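PDB 1O5Z: folylpolyglutamate synthase/dihydrofolate synthase from Thermotoga maritima, which probably adds L-glutamate to dihydropteroate and to tetrahydrofolyl-polyglutamates at the expense of ATP, as a magnesium-dependent ligase of folate biosynthesis. Local coordinates for residues Leu247-Phe252 with Asp262-Met267. Residues are numbered along the deposited sequence; the frame is centred on the assembly and turned at random.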
ATOM      1  N   LEU A 247     -15.213  10.518  10.730  1.00 51.25           N
ATOM      2  CA  LEU A 247     -14.554   9.240  10.937  1.00 52.21           C
ATOM      3  C   LEU A 247     -15.403   8.100  10.398  1.00 52.02           C
ATOM      4  O   LEU A 247     -16.578   8.014  10.737  1.00 52.63           O
ATOM      5  CB  LEU A 247     -14.301   8.989  12.426  1.00 52.45           C
ATOM      6  CG  LEU A 247     -12.942   9.242  13.085  1.00 53.82           C
ATOM      7  CD1 LEU A 247     -12.871   8.354  14.310  1.00 55.35           C
ATOM      8  CD2 LEU A 247     -11.731   8.964  12.208  1.00 55.28           C
ATOM      9  N   HIS A 248     -14.805   7.258   9.560  1.00 51.78           N
ATOM     10  CA  HIS A 248     -15.465   6.084   8.915  1.00 52.36           C
ATOM     11  C   HIS A 248     -16.683   6.398   8.032  1.00 51.81           C
ATOM     12  O   HIS A 248     -17.440   5.515   7.670  1.00 51.03           O
ATOM     13  CB  HIS A 248     -15.880   5.012   9.944  1.00 52.69           C
ATOM     14  CG  HIS A 248     -14.978   4.928  11.134  1.00 54.20           C
ATOM     15  ND1 HIS A 248     -13.676   4.473  11.052  1.00 53.68           N
ATOM     16  CD2 HIS A 248     -15.192   5.244  12.436  1.00 54.92           C
ATOM     17  CE1 HIS A 248     -13.124   4.526  12.251  1.00 54.49           C
ATOM     18  NE2 HIS A 248     -14.022   4.986  13.108  1.00 56.17           N
ATOM     19  N   GLU A 249     -16.878   7.651   7.684  1.00 51.94           N
ATOM     20  CA  GLU A 249     -18.082   8.029   6.989  1.00 52.19           C
ATOM     21  C   GLU A 249     -17.804   9.310   6.236  1.00 50.90           C
ATOM     22  O   GLU A 249     -18.417  10.319   6.482  1.00 50.84           O
ATOM     23  CB  GLU A 249     -19.217   8.165   7.984  1.00 52.07           C
ATOM     24  CG  GLU A 249     -20.593   8.382   7.362  1.00 54.63           C
ATOM     25  CD  GLU A 249     -21.728   8.267   8.387  1.00 55.39           C
ATOM     26  OE1 GLU A 249     -22.691   9.091   8.356  1.00 56.27           O
ATOM     27  OE2 GLU A 249     -21.648   7.349   9.250  1.00 61.94           O
ATOM     28  N   ASN A 250     -16.858   9.231   5.302  1.00 49.85           N
ATOM     29  CA  ASN A 250     -16.375  10.384   4.564  1.00 48.94           C
ATOM     30  C   ASN A 250     -17.068  10.470   3.232  1.00 48.77           C
ATOM     31  O   ASN A 250     -16.939   9.613   2.385  1.00 47.35           O
ATOM     32  CB  ASN A 250     -14.868  10.307   4.377  1.00 48.82           C
ATOM     33  CG  ASN A 250     -14.130  10.235   5.706  1.00 48.47           C
ATOM     34  OD1 ASN A 250     -13.970  11.263   6.386  1.00 46.05           O
ATOM     35  ND2 ASN A 250     -13.736   9.017   6.110  1.00 45.11           N
ATOM     36  N   ARG A 251     -17.786  11.557   3.058  1.00 48.90           N
ATOM     37  CA  ARG A 251     -18.812  11.642   2.063  1.00 50.25           C
ATOM     38  C   ARG A 251     -18.371  12.609   0.951  1.00 48.85           C
ATOM     39  O   ARG A 251     -17.849  13.691   1.218  1.00 49.28           O
ATOM     40  CB  ARG A 251     -20.094  12.032   2.786  1.00 50.19           C
ATOM     41  CG  ARG A 251     -21.372  11.973   2.018  1.00 52.72           C
ATOM     42  CD  ARG A 251     -22.619  12.108   2.939  1.00 55.71           C
ATOM     43  NE  ARG A 251     -22.576  11.251   4.149  1.00 61.05           N
ATOM     44  CZ  ARG A 251     -23.029   9.976   4.252  1.00 63.56           C
ATOM     45  NH1 ARG A 251     -23.594   9.319   3.228  1.00 65.51           N
ATOM     46  NH2 ARG A 251     -22.905   9.349   5.416  1.00 63.48           N
ATOM     47  N   PHE A 252     -18.538  12.180  -0.299  1.00 48.26           N
ATOM     48  CA  PHE A 252     -18.142  12.962  -1.474  1.00 46.49           C
ATOM     49  C   PHE A 252     -18.984  12.667  -2.729  1.00 45.46           C
ATOM     50  O   PHE A 252     -19.637  11.629  -2.819  1.00 44.27           O
ATOM     51  CB  PHE A 252     -16.652  12.760  -1.757  1.00 46.24           C
ATOM     52  CG  PHE A 252     -16.300  11.382  -2.186  1.00 45.29           C
ATOM     53  CD1 PHE A 252     -16.334  10.318  -1.274  1.00 46.33           C
ATOM     54  CD2 PHE A 252     -15.948  11.126  -3.521  1.00 45.76           C
ATOM     55  CE1 PHE A 252     -15.991   8.981  -1.690  1.00 45.36           C
ATOM     56  CE2 PHE A 252     -15.619   9.819  -3.965  1.00 43.62           C
ATOM     57  CZ  PHE A 252     -15.638   8.745  -3.037  1.00 45.61           C
ATOM     58  N   ASP A 262     -22.777  11.803  -2.810  1.00 47.13           N
ATOM     59  CA  ASP A 262     -22.701  11.200  -1.468  1.00 47.13           C
ATOM     60  C   ASP A 262     -22.209   9.748  -1.421  1.00 46.06           C
ATOM     61  O   ASP A 262     -22.802   8.893  -0.767  1.00 45.00           O
ATOM     62  CB  ASP A 262     -24.011  11.386  -0.711  1.00 47.02           C
ATOM     63  CG  ASP A 262     -24.312  12.849  -0.486  1.00 50.60           C
ATOM     64  OD1 ASP A 262     -25.488  13.247  -0.658  1.00 52.50           O
ATOM     65  OD2 ASP A 262     -23.419  13.693  -0.175  1.00 54.05           O
ATOM     66  N   LEU A 263     -21.106   9.513  -2.117  1.00 45.43           N
ATOM     67  CA  LEU A 263     -20.322   8.326  -1.924  1.00 45.88           C
ATOM     68  C   LEU A 263     -19.646   8.398  -0.566  1.00 46.42           C
ATOM     69  O   LEU A 263     -19.339   9.462  -0.078  1.00 46.16           O
ATOM     70  CB  LEU A 263     -19.267   8.204  -3.006  1.00 45.39           C
ATOM     71  CG  LEU A 263     -19.751   8.128  -4.456  1.00 45.64           C
ATOM     72  CD1 LEU A 263     -18.557   8.279  -5.352  1.00 47.40           C
ATOM     73  CD2 LEU A 263     -20.414   6.805  -4.740  1.00 46.01           C
ATOM     74  N   VAL A 264     -19.393   7.245   0.018  1.00 47.17           N
ATOM     75  CA  VAL A 264     -18.848   7.151   1.346  1.00 47.36           C
ATOM     76  C   VAL A 264     -17.588   6.290   1.343  1.00 46.64           C
ATOM     77  O   VAL A 264     -17.573   5.154   0.824  1.00 47.01           O
ATOM     78  CB  VAL A 264     -19.908   6.592   2.308  1.00 47.69           C
ATOM     79  CG1 VAL A 264     -19.342   6.420   3.729  1.00 48.77           C
ATOM     80  CG2 VAL A 264     -21.132   7.528   2.337  1.00 49.05           C
ATOM     81  N   LEU A 265     -16.522   6.865   1.889  1.00 46.01           N
ATOM     82  CA  LEU A 265     -15.332   6.128   2.210  1.00 46.22           C
ATOM     83  C   LEU A 265     -15.232   5.878   3.683  1.00 46.16           C
ATOM     84  O   LEU A 265     -15.407   6.767   4.511  1.00 45.95           O
ATOM     85  CB  LEU A 265     -14.105   6.918   1.867  1.00 46.88           C
ATOM     86  CG  LEU A 265     -13.439   6.875   0.525  1.00 47.42           C
ATOM     87  CD1 LEU A 265     -12.193   7.670   0.745  1.00 48.58           C
ATOM     88  CD2 LEU A 265     -13.096   5.477   0.065  1.00 49.62           C
ATOM     89  N   THR A 266     -14.857   4.670   4.008  1.00 47.43           N
ATOM     90  CA  THR A 266     -14.598   4.326   5.369  1.00 48.97           C
ATOM     91  C   THR A 266     -13.225   4.838   5.746  1.00 49.74           C
ATOM     92  O   THR A 266     -13.046   5.423   6.819  1.00 49.30           O
ATOM     93  CB  THR A 266     -14.734   2.835   5.490  1.00 49.56           C
ATOM     94  OG1 THR A 266     -16.094   2.524   5.196  1.00 51.44           O
ATOM     95  CG2 THR A 266     -14.574   2.360   6.927  1.00 49.96           C
ATOM     96  N   MET A 267     -12.281   4.661   4.827  1.00 51.31           N
ATOM     97  CA  MET A 267     -10.926   5.186   4.983  1.00 53.18           C
ATOM     98  C   MET A 267     -10.963   6.673   5.242  1.00 52.34           C
ATOM     99  O   MET A 267     -11.724   7.423   4.591  1.00 52.91           O
ATOM    100  CB  MET A 267     -10.125   4.982   3.719  1.00 53.13           C
ATOM    101  CG  MET A 267      -9.712   3.579   3.449  1.00 56.60           C
ATOM    102  SD  MET A 267      -8.868   3.566   1.851  1.00 59.86           S
ATOM    103  CE  MET A 267      -7.332   4.215   2.434  1.00 61.55           C
TER
HETATM  104  O   HOH W   1     -18.131   3.976   5.788  1.00 58.37           O
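The beta hairpin of strands 250-255 and 259-265 pairs Phe252 with Leu263 and Asn250 with Leu265, both antiparallel hydrogen-bonded pairs. Phe252 N gives a 2.8 Å bond to Leu263 O, while Leu263 N returns one to Phe252 O; Asp262 faces Phe252 as well, making a G1 beta bulge whose positive phi (50°) an aspartate tolerates better than most residues. With chi1 at 67°, Phe252 CG sits between its backbone N and carbonyl carbon, a start from which the flat ring reaches the partner strand and receives Leu263 CB over one face, a CH-pi contact 3.8 Å from the centroid. Ring atom CE1 also meets Leu265 CG at 4.0 Å, and helix 271-286 packs here through Ile273 and Ala276. An alanine in place of Phe252 would probably open a gap between Leu263, Leu265 and that helix. Buried Asn250 suits its place by both donating and accepting: Leu265 O takes its backbone N and, from above the carbonyl plane, ND2 at 3.2 Å, while OD1 accepts from Tyr339 OH. On the other face, beta-branched Val264 sets CG2 over Arg251's flat guanidinium, 3.2 Å from Arg251 NH1. The arrangement is a G1-bulged antiparallel hairpin, within the Mur ligase middle domain.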